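Local coordinates for tail spike protein (Acinetobacter phage vB_AbaP_AS12, PDB 6EU4) that forms the trimeric tailspike of a phage of Acinetobacter baumannii and probably recognises and cleaves the capsular polysaccharide of its host, at residues N369-V375 with C403-Y408. Residue numbers count along the deposited sequence, not the author numbering.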
ATOM      1  N   ASN A 369       1.921  16.674  24.484  1.00 14.50           N
ATOM      2  CA  ASN A 369       2.920  17.670  24.116  1.00 14.12           C
ATOM      3  C   ASN A 369       2.670  18.217  22.716  1.00 12.94           C
ATOM      4  O   ASN A 369       1.833  17.719  21.964  1.00 13.32           O
ATOM      5  CB  ASN A 369       4.332  17.102  24.248  1.00 14.94           C
ATOM      6  CG  ASN A 369       4.495  15.773  23.532  1.00 17.86           C
ATOM      7  OD1 ASN A 369       4.463  15.708  22.310  1.00 16.84           O
ATOM      8  ND2 ASN A 369       4.676  14.704  24.303  1.00 18.71           N
ATOM      9  N   ASN A 370       3.383  19.300  22.394  1.00 11.20           N
ATOM     10  CA  ASN A 370       3.078  20.050  21.171  1.00 10.54           C
ATOM     11  C   ASN A 370       3.940  19.550  20.016  1.00 12.18           C
ATOM     12  O   ASN A 370       4.858  20.213  19.546  1.00 12.83           O
ATOM     13  CB  ASN A 370       3.227  21.552  21.389  1.00 10.38           C
ATOM     14  CG  ASN A 370       4.686  22.035  21.584  1.00 13.63           C
ATOM     15  OD1 ASN A 370       5.497  21.441  22.315  1.00 14.66           O
ATOM     16  ND2 ASN A 370       4.993  23.168  20.950  1.00 13.40           N
ATOM     17  N   SER A 371       3.569  18.364  19.528  1.00 12.38           N
ATOM     18  CA  SER A 371       4.240  17.727  18.411  1.00 11.83           C
ATOM     19  C   SER A 371       3.228  17.249  17.380  1.00 10.56           C
ATOM     20  O   SER A 371       2.140  16.782  17.724  1.00 12.29           O
ATOM     21  CB  SER A 371       5.103  16.546  18.883  1.00 13.00           C
ATOM     22  OG  SER A 371       4.351  15.554  19.571  1.00 13.61           O
HETATM   23  N   MSE A 372       3.597  17.326  16.109  1.00 10.18           N
HETATM   24  CA  MSE A 372       2.690  16.812  15.091  1.00  9.89           C
HETATM   25  C   MSE A 372       2.592  15.290  15.159  1.00 10.75           C
HETATM   26  O   MSE A 372       1.486  14.740  15.074  1.00 11.11           O
HETATM   27  CB  MSE A 372       3.107  17.258  13.694  1.00  9.72           C
HETATM   28  CG  MSE A 372       2.838  18.734  13.430  1.00  9.83           C
HETATM   29 SE   MSE A 372       0.909  19.192  13.440  1.00 12.34          SE
HETATM   30  CE  MSE A 372       0.700  19.695  15.322  1.00 12.04           C
ATOM     31  N   PHE A 373       3.735  14.622  15.347  1.00 10.72           N
ATOM     32  CA  PHE A 373       3.791  13.174  15.540  1.00 10.61           C
ATOM     33  C   PHE A 373       4.272  12.937  16.953  1.00 11.00           C
ATOM     34  O   PHE A 373       5.442  13.180  17.260  1.00 11.94           O
ATOM     35  CB  PHE A 373       4.705  12.513  14.503  1.00 11.16           C
ATOM     36  CG  PHE A 373       4.214  12.693  13.109  1.00 10.02           C
ATOM     37  CD1 PHE A 373       3.269  11.819  12.573  1.00 12.85           C
ATOM     38  CD2 PHE A 373       4.638  13.765  12.339  1.00 10.15           C
ATOM     39  CE1 PHE A 373       2.772  12.012  11.299  1.00 12.02           C
ATOM     40  CE2 PHE A 373       4.139  13.948  11.049  1.00 12.39           C
ATOM     41  CZ  PHE A 373       3.205  13.072  10.538  1.00 12.83           C
ATOM     42  N   CYS A 374       3.356  12.527  17.826  1.00 10.94           N
ATOM     43  CA  CYS A 374       3.673  12.196  19.211  1.00  9.89           C
ATOM     44  C   CYS A 374       3.770  10.670  19.259  1.00 12.94           C
ATOM     45  O   CYS A 374       2.755   9.973  19.216  1.00 11.19           O
ATOM     46  CB  CYS A 374       2.606  12.746  20.146  1.00 11.92           C
ATOM     47  SG  CYS A 374       2.946  12.452  21.886  1.00 13.85           S
ATOM     48  N   VAL A 375       4.995  10.154  19.326  1.00 11.21           N
ATOM     49  CA  VAL A 375       5.305   8.756  19.021  1.00 11.25           C
ATOM     50  C   VAL A 375       5.862   8.140  20.295  1.00 13.11           C
ATOM     51  O   VAL A 375       7.053   8.303  20.601  1.00 12.86           O
ATOM     52  CB  VAL A 375       6.300   8.645  17.860  1.00 11.62           C
ATOM     53  CG1 VAL A 375       6.507   7.198  17.448  1.00 11.36           C
ATOM     54  CG2 VAL A 375       5.824   9.448  16.660  1.00 12.21           C
ATOM     55  N   CYS A 403       4.720  27.728  17.316  1.00 12.79           N
ATOM     56  CA  CYS A 403       4.793  26.564  16.450  1.00 12.11           C
ATOM     57  C   CYS A 403       5.072  25.283  17.240  1.00 12.71           C
ATOM     58  O   CYS A 403       5.655  25.301  18.331  1.00 12.95           O
ATOM     59  CB  CYS A 403       5.862  26.759  15.374  1.00 13.51           C
ATOM     60  SG  CYS A 403       7.576  26.643  15.957  1.00 14.51           S
ATOM     61  N   SER A 404       4.624  24.166  16.677  1.00 12.64           N
ATOM     62  CA  SER A 404       4.844  22.852  17.248  1.00 11.62           C
ATOM     63  C   SER A 404       6.199  22.290  16.824  1.00 12.41           C
ATOM     64  O   SER A 404       6.849  22.775  15.886  1.00 12.21           O
ATOM     65  CB  SER A 404       3.751  21.884  16.812  1.00 10.77           C
ATOM     66  OG  SER A 404       3.924  21.503  15.452  1.00 12.78           O
ATOM     67  N   ALA A 405       6.592  21.208  17.498  1.00 10.82           N
ATOM     68  CA  ALA A 405       7.601  20.306  16.976  1.00 11.12           C
ATOM     69  C   ALA A 405       7.030  19.467  15.821  1.00 12.11           C
ATOM     70  O   ALA A 405       5.815  19.316  15.672  1.00 11.52           O
ATOM     71  CB  ALA A 405       8.100  19.377  18.089  1.00 12.84           C
ATOM     72  N   LEU A 406       7.918  18.926  14.973  1.00 11.55           N
ATOM     73  CA  LEU A 406       7.468  17.902  14.033  1.00 10.38           C
ATOM     74  C   LEU A 406       7.141  16.620  14.777  1.00 12.85           C
ATOM     75  O   LEU A 406       6.076  16.028  14.581  1.00 10.94           O
ATOM     76  CB  LEU A 406       8.513  17.607  12.950  1.00 11.87           C
ATOM     77  CG  LEU A 406       8.146  16.442  12.007  1.00 13.08           C
ATOM     78  CD1 LEU A 406       6.858  16.821  11.230  1.00 15.98           C
ATOM     79  CD2 LEU A 406       9.260  16.087  11.021  1.00 15.23           C
ATOM     80  N   ALA A 407       8.033  16.191  15.664  1.00 10.52           N
ATOM     81  CA  ALA A 407       7.853  14.901  16.309  1.00  9.35           C
ATOM     82  C   ALA A 407       8.530  14.858  17.664  1.00 11.68           C
ATOM     83  O   ALA A 407       9.563  15.493  17.887  1.00 11.33           O
ATOM     84  CB  ALA A 407       8.407  13.769  15.452  1.00 12.31           C
ATOM     85  N   TYR A 408       7.909  14.096  18.563  1.00 10.43           N
ATOM     86  CA  TYR A 408       8.464  13.695  19.839  1.00 11.10           C
ATOM     87  C   TYR A 408       8.430  12.183  19.875  1.00 11.77           C
ATOM     88  O   TYR A 408       7.378  11.582  19.625  1.00 12.97           O
ATOM     89  CB  TYR A 408       7.664  14.252  21.006  1.00 13.20           C
ATOM     90  CG  TYR A 408       8.203  13.816  22.344  1.00 11.92           C
ATOM     91  CD1 TYR A 408       9.466  14.199  22.756  1.00 14.07           C
ATOM     92  CD2 TYR A 408       7.448  13.026  23.191  1.00 13.89           C
ATOM     93  CE1 TYR A 408       9.966  13.821  23.963  1.00 15.71           C
ATOM     94  CE2 TYR A 408       7.953  12.647  24.427  1.00 15.74           C
ATOM     95  CZ  TYR A 408       9.203  13.058  24.801  1.00 16.26           C
ATOM     96  OH  TYR A 408       9.737  12.675  26.013  1.00 20.68           O
TER
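Two successive rungs of a right-handed parallel beta-helix stack here: 369-375 on the coil that follows strand 336-341, and 403-408 one turn further on, next to strand 443-445. Both segments turn a corner of the coil at the same level, Met372 and Phe373 over Leu406, and keep their register through it. Ahead of the corner, Asn370 O accepts from Ala405 N at 2.9 Å, and Met372 N donates to Ala405 O at 3.0 Å. At the bend Phe373 N reaches Leu406 O (2.8 Å); beyond it the parallel ladder resumes, with Tyr408 N to Phe373 O at 2.9 Å and Val375 N to Tyr408 O at 2.8 Å.

Side chains stack as well. Phe373 CB lies 4.0 Å from Ala407 CB and its CD2 is 3.9 Å from Leu406 CD1, in an apolar group joined by Phe390, with Phe337 on the preceding coil meeting the Phe373 ring. Ser371 sits on the other face of the sheet with Ala405, Cys374 and Tyr408; its OG donates to Asn369 OD1 at 2.7 Å, while Asn369 ND2 packs obliquely 3.4 Å from Tyr408 CD2. The Asn370 carboxamide OD1 accepts from the backbone of Phe438.

Five backbone hydrogen bonds thus carry the coil-to-coil pairing through the bend, and beside them Phe373 packs on Leu406 and Ala407, so dispersion contacts as well as main-chain bonds close the buried corner.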